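PDB 7CHU: putative pectin lyase, which serves as the trimeric tailspike of a deep-sea thermophilic bacteriophage and probably recognises or degrades polysaccharide on the surface of its host. Local coordinates for residues Ala166-Phe171 with Glu216-Asn221; Val268-Thr273 with Arg277-Asn282; Gly408-Leu413 with Thr442-Ala447; Leu463-Asn468 with Lys475-Ile480. One frame throughout, in Å; residues are numbered along the deposited sequence.

Contact 1 (Ala166-Phe171 with Glu216-Asn221); sequences AQRLCF and EVWDTN
R168 reaches across to E216 and W218 with its whole guanidinium group, and nearly every polar atom involved has a partner. From the end of the group, R168 NH1 donates to E216 OE2 at 2.9 Å as a salt bridge, while R168 NH2 donates to the backbone oxygen E216 O, also at 2.9 Å. The carboxylate oxygen is met from above its own plane, 39° out of it. E216 OE1, the other oxygen, is held by a salt bridge to K193. Both segments lie in the parallel beta-helix of a pectate lyase-like domain; strands 169-175 and 212-215 each pair with 187-195, so the arginine spans the intervening coil. That coil supplies two more acceptors, S195 OG for NE and I194 O as a second partner of NH2. A bend at chi3 (67°) turns the guanidinium flat onto the indole of W218, the planes only 6° apart. R168 CZ sits 3.5 Å from the centroid of the six-membered ring of W218, a cation-pi contact over the face, and R168 CD adds an off-centre CH-pi contact at 4.3 Å from the same centroid. The indole is tied down at its N-H: W218 NE1 donates to N249 O.

Contact 2 (Val268-Thr273 with Arg277-Asn282); sequences VYFDST and RRNGNN
F270 touches the amides of N279 and N282 with CD1 and CE1 of its ring. N279 ND2 comes in at the ring edge, 4.0 Å from F270 CD1, and N282 ND2 approaches F270 CE1 at 3.6 Å with the amide plane inclined 26° to the ring. Neither amide is held by the ring: N282 OD1 accepts from L253 N and N279 OD1 from S250 N. The same N279 ND2 also makes a weak, bent bond of 2.9 Å to D271 O. Here the chain leaves strand 268-271 of the parallel beta-helix and turns toward strand 283-285, which stacks beside 251-256. L253 and S250 therefore belong to the preceding coil, and the two asparagines stitch the turn to it while F270 packs on I242 and F284. At the start of the turn S272 OG receives N279 N at 3.0 Å, with an angle of 152° at the hydrogen, and is also bonded to D310 O, so the hydroxyl links the two segments to the next coil. R278 runs past it: S272 CB lies 3.8 Å from R278 NH1, and the guanidinium beyond is fixed by salt bridges to D310 and D312 and a bond from NH2 to K332 O. Within 268-273, D271 OD1 takes T273 N at 2.9 Å, forming an Asx turn. It takes T273 OG1 as well, through its syn lone pair, while D271 OD2 is bonded to the hydroxyl of Y241.

Contact 3 (Gly408-Leu413 with Thr442-Ala447); sequences GGRLAL and TVDGVA
D444 meets R410 in a surface salt bridge, and residues 442-447 are best read as the approach to it and the departure from it. The first of them, T442 to D444, have helical backbone angles without regular helical bonds, and T442 packs on A432 of the third subunit. D444 follows, its carboxylate directed at R410. Its backbone oxygen D444 O accepts from N468 ND2 on strand 459-469. G445 then turns the chain with a positive phi of 54° and is backbone-bonded to A439. With V446 strand 446-451 begins, paired through its backbone to V469; its side chain packs on I436 of its own chain and on F448 of the third subunit. A447 packs on Q437. Strands 446-451 and 410-415 both run antiparallel to 433-438, so R410 crosses over the latter at Q437 to meet D444 near A439, and the CA atoms of R410 and V446 are 9.3 Å apart. R410 stays extended from CG to NE and presents its NE-NH2 side to D444. One carboxylate oxygen takes both donors: R410 NH2 to D444 OD2 is 3.2 Å, and R410 NE to D444 OD2 is a weak 3.4 Å. R410 NH2 comes from above the carboxylate plane, 41° out of it, with the two flat groups 45° apart. R410 NH1 is spent on Q407 O, and N441 ND2 donates to D444 OD2. Three N-H groups share one oxygen, and the two bonds from R410 are long, one of them weak, which suggests a modest electrostatic tie between strand 410-415 and the loop leading into strand 446-451, across strand 433-438.

Contact 4 (Leu463-Asn468 with Lys475-Ile480); sequences LTTLLN and KPKVPI
Two bends in K477, at chi2 (-57°) and chi4 (-71°), curl its chain back so that NZ reaches N468 OD1, while N468 sets its CG beside its own backbone N and offers the amide oxygen. The bond from K477 NZ to N468 OD1 is 2.8 Å, only slightly tilted from the amide plane. The same K477 NZ donates to K475 O at 3.1 Å, and the aliphatic part of K477 lies along the strand, its CB 3.3 Å from T465 O. The frame beneath is the antiparallel hairpin of strands 459-469 and 474-476. N468 and K475 form a hydrogen-bonded pair, K475 N to N468 O at 2.8 Å and N468 N to K475 O at 3.1 Å. L467 and P476 are the non-hydrogen-bonded pair that follows, so the proline's missing N-H costs nothing on this side. K477 N then closes onto L466 O at 2.9 Å and 163°. L466 and L467 together oppose F448 on the other neighbouring strand, a classic beta bulge. L467 CD1 rests 3.6 Å from K475 C, against the peptide leading into P476. Beyond the hairpin, strand 480-481 pairs antiparallel through I480 with a strand of the third subunit, so beta structure runs on across the interface, and V478 packs on L471 of the second. K475 NZ pairs with D472. K475 O, gripped by N468 N and K477 NZ from opposite faces of its plane and touched by L467 CA, is probably polarised by the lysine charge.

How the contacts relate
From the N terminus the four contacts come strictly in series; none encloses or crosses another. Contact 1 closes a 44-residue excursion through the beta-helix, and contact 2 a tight turn of three intervening residues further along the same beta-helix. Their centres are 15 Å apart without touching, yet N249 and S250 are shared between them: both bond to W218 or V217 on one side and to R278 or N279 on the other. Contact 3, its centre about 45 Å from that of contact 2, closes 28 residues, about half of them in antiparallel strands, and contact 4 a hairpin with six residues between its segments. These last two touch directly, joining neighbouring strands 446-451 and 459-469 in the C-terminal region, where both meet the third subunit.

Contact 1 (Ala166-Phe171 with Glu216-Asn221)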
loop_
_atom_site.group_PDB
_atom_site.type_symbol
_atom_site.label_atom_id
_atom_site.label_comp_id
_atom_site.label_asym_id
_atom_site.label_seq_id
_atom_site.Cartn_x
_atom_site.Cartn_y
_atom_site.Cartn_z
ATOM N N ALA A 166 -34.639 -6.322 -0.123
ATOM C CA ALA A 166 -34.863 -5.121 -0.917
ATOM C C ALA A 166 -33.953 -3.974 -0.483
ATOM O O ALA A 166 -33.935 -2.921 -1.139
ATOM C CB ALA A 166 -36.334 -4.704 -0.807
ATOM N N GLN A 167 -33.215 -4.168 0.615
ATOM C CA GLN A 167 -32.349 -3.215 1.279
ATOM C C GLN A 167 -30.943 -3.793 1.376
ATOM O O GLN A 167 -30.676 -4.940 0.988
ATOM C CB GLN A 167 -32.854 -2.886 2.696
ATOM C CG GLN A 167 -34.305 -2.534 2.859
ATOM C CD GLN A 167 -34.499 -1.720 4.122
ATOM O OE1 GLN A 167 -33.771 -0.747 4.352
ATOM N NE2 GLN A 167 -35.443 -2.130 4.964
ATOM N N ARG A 168 -30.047 -3.014 1.958
ATOM C CA ARG A 168 -28.687 -3.469 2.177
ATOM C C ARG A 168 -28.336 -3.441 3.658
ATOM O O ARG A 168 -28.963 -2.752 4.467
ATOM C CB ARG A 168 -27.723 -2.620 1.370
ATOM C CG ARG A 168 -28.077 -2.654 -0.109
ATOM C CD ARG A 168 -27.007 -2.036 -0.939
ATOM N NE ARG A 168 -25.778 -2.818 -0.908
ATOM C CZ ARG A 168 -25.555 -3.872 -1.682
ATOM N NH1 ARG A 168 -26.486 -4.275 -2.550
ATOM N NH2 ARG A 168 -24.393 -4.514 -1.601
ATOM N N LEU A 169 -27.329 -4.230 3.995
ATOM C CA LEU A 169 -26.700 -4.192 5.299
ATOM C C LEU A 169 -25.477 -3.293 5.206
ATOM O O LEU A 169 -24.622 -3.522 4.346
ATOM C CB LEU A 169 -26.288 -5.606 5.706
ATOM C CG LEU A 169 -26.204 -5.869 7.188
ATOM C CD1 LEU A 169 -27.595 -5.702 7.762
ATOM C CD2 LEU A 169 -25.709 -7.282 7.387
ATOM N N CYS A 170 -25.375 -2.294 6.091
ATOM C CA CYS A 170 -24.278 -1.331 6.021
ATOM C C CYS A 170 -23.429 -1.298 7.286
ATOM O O CYS A 170 -23.924 -1.494 8.404
ATOM C CB CYS A 170 -24.800 0.083 5.741
ATOM S SG CYS A 170 -25.690 0.215 4.198
ATOM N N PHE A 171 -22.132 -1.040 7.084
ATOM C CA PHE A 171 -21.187 -0.767 8.174
ATOM C C PHE A 171 -21.094 -1.925 9.165
ATOM O O PHE A 171 -21.049 -1.709 10.378
ATOM C CB PHE A 171 -21.556 0.520 8.910
ATOM C CG PHE A 171 -21.670 1.729 8.016
ATOM C CD1 PHE A 171 -20.519 2.376 7.541
ATOM C CD2 PHE A 171 -22.918 2.224 7.663
ATOM C CE1 PHE A 171 -20.634 3.491 6.726
ATOM C CE2 PHE A 171 -23.048 3.348 6.857
ATOM C CZ PHE A 171 -21.909 3.980 6.383
ATOM N N GLU A 216 -22.526 -10.038 -3.917
ATOM C CA GLU A 216 -23.041 -8.688 -4.091
ATOM C C GLU A 216 -22.669 -7.778 -2.920
ATOM O O GLU A 216 -23.522 -7.166 -2.275
ATOM C CB GLU A 216 -24.559 -8.709 -4.316
ATOM C CG GLU A 216 -25.043 -7.449 -5.036
ATOM C CD GLU A 216 -26.553 -7.259 -4.945
ATOM O OE1 GLU A 216 -27.296 -8.274 -5.105
ATOM O OE2 GLU A 216 -26.992 -6.101 -4.713
ATOM N N VAL A 217 -21.367 -7.665 -2.665
ATOM C CA VAL A 217 -20.858 -6.839 -1.572
ATOM C C VAL A 217 -20.125 -5.647 -2.169
ATOM O O VAL A 217 -19.316 -5.807 -3.093
ATOM C CB VAL A 217 -19.954 -7.638 -0.621
ATOM C CG1 VAL A 217 -19.261 -6.695 0.365
ATOM C CG2 VAL A 217 -20.792 -8.673 0.123
ATOM N N TRP A 218 -20.417 -4.456 -1.643
ATOM C CA TRP A 218 -19.903 -3.193 -2.153
ATOM C C TRP A 218 -19.052 -2.472 -1.113
ATOM O O TRP A 218 -19.382 -2.465 0.081
ATOM C CB TRP A 218 -21.029 -2.251 -2.548
ATOM C CG TRP A 218 -22.019 -2.793 -3.507
ATOM C CD1 TRP A 218 -21.911 -3.931 -4.264
ATOM C CD2 TRP A 218 -23.265 -2.187 -3.864
ATOM N NE1 TRP A 218 -23.019 -4.066 -5.057
ATOM C CE2 TRP A 218 -23.874 -3.021 -4.816
ATOM C CE3 TRP A 218 -23.932 -1.027 -3.451
ATOM C CZ2 TRP A 218 -25.125 -2.733 -5.374
ATOM C CZ3 TRP A 218 -25.195 -0.748 -3.995
ATOM C CH2 TRP A 218 -25.770 -1.593 -4.944
ATOM N N ASP A 219 -17.980 -1.836 -1.576
ATOM C CA ASP A 219 -17.277 -0.788 -0.813
ATOM C C ASP A 219 -16.842 -1.274 0.567
ATOM O O ASP A 219 -17.103 -0.641 1.594
ATOM C CB ASP A 219 -18.143 0.467 -0.689
ATOM C CG ASP A 219 -18.518 1.080 -2.044
ATOM O OD1 ASP A 219 -17.618 1.516 -2.788
ATOM O OD2 ASP A 219 -19.722 1.188 -2.365
ATOM N N THR A 220 -16.166 -2.414 0.598
ATOM C CA THR A 220 -15.805 -3.051 1.856
ATOM C C THR A 220 -14.295 -3.243 1.955
ATOM O O THR A 220 -13.669 -3.785 1.036
ATOM C CB THR A 220 -16.590 -4.370 1.960
ATOM O OG1 THR A 220 -17.968 -4.013 2.097
ATOM C CG2 THR A 220 -16.165 -5.206 3.148
ATOM N N ASN A 221 -13.712 -2.774 3.061
ATOM C CA ASN A 221 -12.278 -2.876 3.322
ATOM C C ASN A 221 -11.995 -4.068 4.223
ATOM O O ASN A 221 -12.642 -4.242 5.265
ATOM C CB ASN A 221 -11.729 -1.620 3.999
ATOM C CG ASN A 221 -11.800 -0.402 3.124
ATOM O OD1 ASN A 221 -11.974 -0.500 1.912
ATOM N ND2 ASN A 221 -11.665 0.765 3.736
#

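Contact 2 (Val268-Thr273 with Arg277-Asn282)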
loop_
_atom_site.group_PDB
_atom_site.type_symbol
_atom_site.label_atom_id
_atom_site.label_comp_id
_atom_site.label_asym_id
_atom_site.label_seq_id
_atom_site.Cartn_x
_atom_site.Cartn_y
_atom_site.Cartn_z
ATOM N N VAL A 268 -8.480 -17.290 -4.023
ATOM C CA VAL A 268 -9.479 -16.295 -4.384
ATOM C C VAL A 268 -10.135 -16.776 -5.666
ATOM O O VAL A 268 -9.437 -17.054 -6.645
ATOM C CB VAL A 268 -8.846 -14.913 -4.604
ATOM C CG1 VAL A 268 -9.843 -13.970 -5.255
ATOM C CG2 VAL A 268 -8.325 -14.350 -3.287
ATOM N N TYR A 269 -11.465 -16.889 -5.659
ATOM C CA TYR A 269 -12.221 -17.328 -6.829
ATOM C C TYR A 269 -13.297 -16.286 -7.121
ATOM O O TYR A 269 -14.215 -16.109 -6.316
ATOM C CB TYR A 269 -12.849 -18.708 -6.579
ATOM C CG TYR A 269 -13.412 -19.350 -7.814
ATOM C CD1 TYR A 269 -14.625 -18.919 -8.337
ATOM C CD2 TYR A 269 -12.722 -20.370 -8.476
ATOM C CE1 TYR A 269 -15.177 -19.491 -9.479
ATOM C CE2 TYR A 269 -13.254 -20.961 -9.627
ATOM C CZ TYR A 269 -14.489 -20.521 -10.115
ATOM O OH TYR A 269 -15.036 -21.067 -11.248
ATOM N N PHE A 270 -13.164 -15.566 -8.238
ATOM C CA PHE A 270 -14.182 -14.625 -8.682
ATOM C C PHE A 270 -15.139 -15.362 -9.611
ATOM O O PHE A 270 -14.707 -16.114 -10.488
ATOM C CB PHE A 270 -13.587 -13.426 -9.421
ATOM C CG PHE A 270 -13.008 -12.370 -8.521
ATOM C CD1 PHE A 270 -13.791 -11.336 -8.027
ATOM C CD2 PHE A 270 -11.676 -12.403 -8.188
ATOM C CE1 PHE A 270 -13.248 -10.349 -7.206
ATOM C CE2 PHE A 270 -11.105 -11.406 -7.399
ATOM C CZ PHE A 270 -11.877 -10.386 -6.899
ATOM N N ASP A 271 -16.436 -15.154 -9.402
ATOM C CA ASP A 271 -17.482 -15.795 -10.197
ATOM C C ASP A 271 -18.422 -14.686 -10.655
ATOM O O ASP A 271 -19.068 -14.046 -9.824
ATOM C CB ASP A 271 -18.199 -16.853 -9.356
ATOM C CG ASP A 271 -19.355 -17.537 -10.088
ATOM O OD1 ASP A 271 -19.758 -17.121 -11.205
ATOM O OD2 ASP A 271 -19.879 -18.506 -9.496
ATOM N N SER A 272 -18.446 -14.413 -11.960
ATOM C CA SER A 272 -19.294 -13.362 -12.518
ATOM C C SER A 272 -20.435 -13.950 -13.340
ATOM O O SER A 272 -21.019 -13.249 -14.178
ATOM C CB SER A 272 -18.482 -12.391 -13.376
ATOM O OG SER A 272 -17.710 -11.481 -12.586
ATOM N N THR A 273 -20.770 -15.212 -13.103
ATOM C CA THR A 273 -21.785 -15.871 -13.925
ATOM C C THR A 273 -23.217 -15.585 -13.492
ATOM O O THR A 273 -24.142 -16.040 -14.167
ATOM C CB THR A 273 -21.597 -17.382 -13.929
ATOM O OG1 THR A 273 -21.813 -17.895 -12.606
ATOM C CG2 THR A 273 -20.199 -17.766 -14.475
ATOM N N ARG A 277 -23.862 -8.133 -14.980
ATOM C CA ARG A 277 -22.996 -7.173 -14.311
ATOM C C ARG A 277 -21.846 -7.914 -13.646
ATOM O O ARG A 277 -22.049 -8.634 -12.660
ATOM C CB ARG A 277 -23.800 -6.372 -13.305
ATOM C CG ARG A 277 -24.725 -5.403 -13.976
ATOM C CD ARG A 277 -25.716 -4.813 -12.994
ATOM N NE ARG A 277 -26.597 -3.897 -13.703
ATOM C CZ ARG A 277 -27.793 -3.499 -13.283
ATOM N NH1 ARG A 277 -28.289 -3.949 -12.128
ATOM N NH2 ARG A 277 -28.497 -2.661 -14.036
ATOM N N ARG A 278 -20.650 -7.754 -14.199
ATOM C CA ARG A 278 -19.506 -8.524 -13.744
ATOM C C ARG A 278 -18.869 -7.878 -12.516
ATOM O O ARG A 278 -18.971 -6.668 -12.306
ATOM C CB ARG A 278 -18.482 -8.659 -14.876
ATOM C CG ARG A 278 -19.061 -9.374 -16.124
ATOM C CD ARG A 278 -18.163 -9.198 -17.356
ATOM N NE ARG A 278 -16.746 -9.344 -17.009
ATOM C CZ ARG A 278 -16.140 -10.501 -16.721
ATOM N NH1 ARG A 278 -16.814 -11.641 -16.757
ATOM N NH2 ARG A 278 -14.847 -10.516 -16.387
ATOM N N ASN A 279 -18.257 -8.720 -11.681
ATOM C CA ASN A 279 -17.463 -8.238 -10.564
ATOM C C ASN A 279 -16.426 -7.250 -11.075
ATOM O O ASN A 279 -15.829 -7.435 -12.148
ATOM C CB ASN A 279 -16.794 -9.413 -9.838
ATOM C CG ASN A 279 -17.824 -10.344 -9.172
ATOM O OD1 ASN A 279 -18.816 -9.886 -8.597
ATOM N ND2 ASN A 279 -17.582 -11.640 -9.238
ATOM N N GLY A 280 -16.224 -6.177 -10.323
ATOM C CA GLY A 280 -15.332 -5.137 -10.810
ATOM C C GLY A 280 -14.700 -4.320 -9.706
ATOM O O GLY A 280 -15.239 -4.198 -8.604
ATOM N N ASN A 281 -13.539 -3.748 -10.026
ATOM C CA ASN A 281 -12.926 -2.723 -9.185
ATOM C C ASN A 281 -12.626 -3.230 -7.776
ATOM O O ASN A 281 -12.710 -2.495 -6.797
ATOM C CB ASN A 281 -13.793 -1.468 -9.147
ATOM C CG ASN A 281 -13.255 -0.397 -10.055
ATOM O OD1 ASN A 281 -12.177 0.174 -9.794
ATOM N ND2 ASN A 281 -13.974 -0.125 -11.144
ATOM N N ASN A 282 -12.218 -4.482 -7.680
ATOM C CA ASN A 282 -11.755 -5.039 -6.424
ATOM C C ASN A 282 -10.236 -5.044 -6.393
ATOM O O ASN A 282 -9.595 -5.052 -7.440
ATOM C CB ASN A 282 -12.328 -6.428 -6.271
ATOM C CG ASN A 282 -13.836 -6.401 -6.395
ATOM O OD1 ASN A 282 -14.500 -5.807 -5.542
ATOM N ND2 ASN A 282 -14.378 -6.980 -7.482
#

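Contact 3 (Gly408-Leu413 with Thr442-Ala447)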
loop_
_atom_site.group_PDB
_atom_site.type_symbol
_atom_site.label_atom_id
_atom_site.label_comp_id
_atom_site.label_asym_id
_atom_site.label_seq_id
_atom_site.Cartn_x
_atom_site.Cartn_y
_atom_site.Cartn_z
ATOM N N GLY A 408 19.043 -12.261 -28.028
ATOM C CA GLY A 408 20.397 -12.743 -27.849
ATOM C C GLY A 408 21.393 -11.667 -27.477
ATOM O O GLY A 408 22.499 -11.638 -28.020
ATOM N N GLY A 409 21.017 -10.765 -26.578
ATOM C CA GLY A 409 21.900 -9.685 -26.168
ATOM C C GLY A 409 21.745 -8.404 -26.953
ATOM O O GLY A 409 22.412 -7.417 -26.636
ATOM N N ARG A 410 20.890 -8.387 -27.962
ATOM C CA ARG A 410 20.625 -7.197 -28.744
ATOM C C ARG A 410 19.347 -6.513 -28.263
ATOM O O ARG A 410 18.437 -7.156 -27.728
ATOM C CB ARG A 410 20.511 -7.564 -30.223
ATOM C CG ARG A 410 21.659 -8.469 -30.770
ATOM C CD ARG A 410 21.273 -9.031 -32.145
ATOM N NE ARG A 410 22.289 -9.923 -32.704
ATOM C CZ ARG A 410 22.415 -11.219 -32.408
ATOM N NH1 ARG A 410 21.590 -11.806 -31.541
ATOM N NH2 ARG A 410 23.386 -11.936 -32.980
ATOM N N LEU A 411 19.273 -5.203 -28.477
ATOM C CA LEU A 411 18.013 -4.481 -28.282
ATOM C C LEU A 411 17.176 -4.654 -29.543
ATOM O O LEU A 411 17.636 -4.336 -30.648
ATOM C CB LEU A 411 18.256 -3.002 -27.989
ATOM C CG LEU A 411 17.071 -2.031 -28.065
ATOM C CD1 LEU A 411 15.940 -2.461 -27.134
ATOM C CD2 LEU A 411 17.518 -0.611 -27.755
ATOM N N ALA A 412 15.980 -5.210 -29.404
ATOM C CA ALA A 412 15.209 -5.586 -30.582
ATOM C C ALA A 412 13.783 -5.049 -30.531
ATOM O O ALA A 412 13.143 -5.026 -29.470
ATOM C CB ALA A 412 15.193 -7.100 -30.748
ATOM N N LEU A 413 13.297 -4.635 -31.700
ATOM C CA LEU A 413 11.968 -4.067 -31.910
ATOM C C LEU A 413 11.324 -4.953 -32.968
ATOM O O LEU A 413 11.634 -4.815 -34.154
ATOM C CB LEU A 413 12.045 -2.610 -32.364
ATOM C CG LEU A 413 12.737 -1.574 -31.449
ATOM C CD1 LEU A 413 12.285 -1.760 -30.011
ATOM C CD2 LEU A 413 14.240 -1.605 -31.553
ATOM N N THR A 442 30.644 -5.474 -34.009
ATOM C CA THR A 442 30.878 -4.789 -35.279
ATOM C C THR A 442 30.400 -5.579 -36.488
ATOM O O THR A 442 30.271 -4.996 -37.572
ATOM C CB THR A 442 32.375 -4.520 -35.470
ATOM O OG1 THR A 442 33.065 -5.761 -35.359
ATOM C CG2 THR A 442 32.902 -3.553 -34.414
ATOM N N VAL A 443 30.194 -6.891 -36.350
ATOM C CA VAL A 443 29.641 -7.675 -37.449
ATOM C C VAL A 443 28.149 -7.369 -37.657
ATOM O O VAL A 443 27.690 -7.197 -38.792
ATOM C CB VAL A 443 29.887 -9.178 -37.191
ATOM C CG1 VAL A 443 29.373 -9.996 -38.351
ATOM C CG2 VAL A 443 31.369 -9.455 -36.993
ATOM N N ASP A 444 27.365 -7.301 -36.574
ATOM C CA ASP A 444 25.910 -7.143 -36.697
ATOM C C ASP A 444 25.484 -5.690 -36.869
ATOM O O ASP A 444 24.594 -5.394 -37.681
ATOM C CB ASP A 444 25.216 -7.701 -35.462
ATOM C CG ASP A 444 25.400 -9.183 -35.306
ATOM O OD1 ASP A 444 25.564 -9.864 -36.343
ATOM O OD2 ASP A 444 25.354 -9.658 -34.143
ATOM N N GLY A 445 26.059 -4.784 -36.071
ATOM C CA GLY A 445 25.617 -3.404 -36.074
ATOM C C GLY A 445 24.117 -3.335 -35.837
ATOM O O GLY A 445 23.553 -4.083 -35.025
ATOM N N VAL A 446 23.449 -2.479 -36.605
ATOM C CA VAL A 446 21.989 -2.419 -36.629
ATOM C C VAL A 446 21.514 -3.326 -37.758
ATOM O O VAL A 446 21.894 -3.115 -38.919
ATOM C CB VAL A 446 21.498 -0.981 -36.848
ATOM C CG1 VAL A 446 19.970 -0.950 -36.864
ATOM C CG2 VAL A 446 22.065 -0.019 -35.750
ATOM N N ALA A 447 20.700 -4.338 -37.428
ATOM C CA ALA A 447 20.250 -5.310 -38.416
ATOM C C ALA A 447 18.737 -5.274 -38.589
ATOM O O ALA A 447 17.983 -5.036 -37.640
ATOM C CB ALA A 447 20.685 -6.734 -38.040
#

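Contact 4 (Leu463-Asn468 with Lys475-Ile480)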
loop_
_atom_site.group_PDB
_atom_site.type_symbol
_atom_site.label_atom_id
_atom_site.label_comp_id
_atom_site.label_asym_id
_atom_site.label_seq_id
_atom_site.Cartn_x
_atom_site.Cartn_y
_atom_site.Cartn_z
ATOM N N LEU A 463 14.696 -16.225 -39.168
ATOM C CA LEU A 463 14.763 -14.811 -39.513
ATOM C C LEU A 463 15.876 -14.586 -40.536
ATOM O O LEU A 463 17.020 -15.009 -40.330
ATOM C CB LEU A 463 14.985 -13.953 -38.267
ATOM C CG LEU A 463 13.749 -13.865 -37.361
ATOM C CD1 LEU A 463 13.984 -12.859 -36.244
ATOM C CD2 LEU A 463 12.491 -13.516 -38.156
ATOM N N THR A 464 15.516 -13.955 -41.651
ATOM C CA THR A 464 16.446 -13.606 -42.718
ATOM C C THR A 464 16.983 -12.201 -42.479
ATOM O O THR A 464 16.205 -11.264 -42.277
ATOM C CB THR A 464 15.739 -13.666 -44.074
ATOM O OG1 THR A 464 15.204 -14.974 -44.266
ATOM C CG2 THR A 464 16.702 -13.340 -45.231
ATOM N N THR A 465 18.301 -12.055 -42.487
ATOM C CA THR A 465 18.881 -10.730 -42.346
ATOM C C THR A 465 18.755 -10.002 -43.677
ATOM O O THR A 465 19.204 -10.505 -44.713
ATOM C CB THR A 465 20.347 -10.817 -41.908
ATOM O OG1 THR A 465 20.440 -11.436 -40.619
ATOM C CG2 THR A 465 20.964 -9.424 -41.819
ATOM N N LEU A 466 18.146 -8.820 -43.655
ATOM C CA LEU A 466 17.928 -8.061 -44.879
ATOM C C LEU A 466 18.946 -6.956 -45.099
ATOM O O LEU A 466 19.202 -6.582 -46.249
ATOM C CB LEU A 466 16.521 -7.444 -44.867
ATOM C CG LEU A 466 15.446 -8.488 -44.573
ATOM C CD1 LEU A 466 14.072 -7.844 -44.271
ATOM C CD2 LEU A 466 15.351 -9.426 -45.744
ATOM N N LEU A 467 19.525 -6.430 -44.025
ATOM C CA LEU A 467 20.324 -5.220 -44.095
ATOM C C LEU A 467 21.074 -5.097 -42.776
ATOM O O LEU A 467 20.496 -5.341 -41.717
ATOM C CB LEU A 467 19.428 -3.989 -44.332
ATOM C CG LEU A 467 20.088 -2.607 -44.228
ATOM C CD1 LEU A 467 21.046 -2.448 -45.406
ATOM C CD2 LEU A 467 19.067 -1.457 -44.199
ATOM N N ASN A 468 22.363 -4.764 -42.847
ATOM C CA ASN A 468 23.154 -4.415 -41.675
ATOM C C ASN A 468 23.698 -3.009 -41.868
ATOM O O ASN A 468 24.180 -2.666 -42.950
ATOM C CB ASN A 468 24.320 -5.385 -41.453
ATOM C CG ASN A 468 23.864 -6.773 -41.095
ATOM O OD1 ASN A 468 23.689 -7.617 -41.976
ATOM N ND2 ASN A 468 23.696 -7.037 -39.797
ATOM N N LYS A 475 24.982 -2.442 -45.577
ATOM C CA LYS A 475 25.183 -3.783 -46.137
ATOM C C LYS A 475 23.873 -4.461 -46.504
ATOM O O LYS A 475 23.336 -5.265 -45.724
ATOM C CB LYS A 475 25.982 -4.655 -45.166
ATOM C CG LYS A 475 27.348 -4.069 -44.822
ATOM C CD LYS A 475 28.141 -4.972 -43.859
ATOM C CE LYS A 475 29.485 -4.338 -43.519
ATOM N NZ LYS A 475 30.370 -5.202 -42.646
ATOM N N PRO A 476 23.340 -4.202 -47.700
ATOM C CA PRO A 476 22.074 -4.829 -48.096
ATOM C C PRO A 476 22.292 -6.267 -48.544
ATOM O O PRO A 476 23.179 -6.555 -49.356
ATOM C CB PRO A 476 21.597 -3.949 -49.258
ATOM C CG PRO A 476 22.863 -3.452 -49.886
ATOM C CD PRO A 476 23.849 -3.282 -48.742
ATOM N N LYS A 477 21.477 -7.171 -48.003
ATOM C CA LYS A 477 21.492 -8.577 -48.397
ATOM C C LYS A 477 20.504 -8.870 -49.508
ATOM O O LYS A 477 20.454 -10.002 -49.999
ATOM C CB LYS A 477 21.179 -9.478 -47.194
ATOM C CG LYS A 477 22.074 -9.222 -45.971
ATOM C CD LYS A 477 23.536 -9.388 -46.352
ATOM C CE LYS A 477 24.500 -9.270 -45.160
ATOM N NZ LYS A 477 24.624 -7.875 -44.626
ATOM N N VAL A 478 19.703 -7.884 -49.885
ATOM C CA VAL A 478 18.777 -7.972 -51.009
ATOM C C VAL A 478 19.001 -6.731 -51.861
ATOM O O VAL A 478 19.676 -5.786 -51.426
ATOM C CB VAL A 478 17.314 -8.099 -50.529
ATOM C CG1 VAL A 478 17.126 -9.430 -49.822
ATOM C CG2 VAL A 478 16.963 -6.933 -49.597
ATOM N N PRO A 479 18.499 -6.715 -53.093
ATOM C CA PRO A 479 18.823 -5.601 -53.992
ATOM C C PRO A 479 18.303 -4.260 -53.488
ATOM O O PRO A 479 17.377 -4.178 -52.682
ATOM C CB PRO A 479 18.122 -5.991 -55.300
ATOM C CG PRO A 479 17.955 -7.470 -55.216
ATOM C CD PRO A 479 17.693 -7.742 -53.772
ATOM N N ILE A 480 18.880 -3.200 -54.037
ATOM C CA ILE A 480 18.357 -1.849 -53.890
ATOM C C ILE A 480 17.429 -1.612 -55.066
ATOM O O ILE A 480 17.864 -1.624 -56.221
ATOM C CB ILE A 480 19.475 -0.800 -53.860
ATOM C CG1 ILE A 480 20.452 -1.112 -52.726
ATOM C CG2 ILE A 480 18.858 0.598 -53.720
ATOM C CD1 ILE A 480 21.588 -0.145 -52.602
#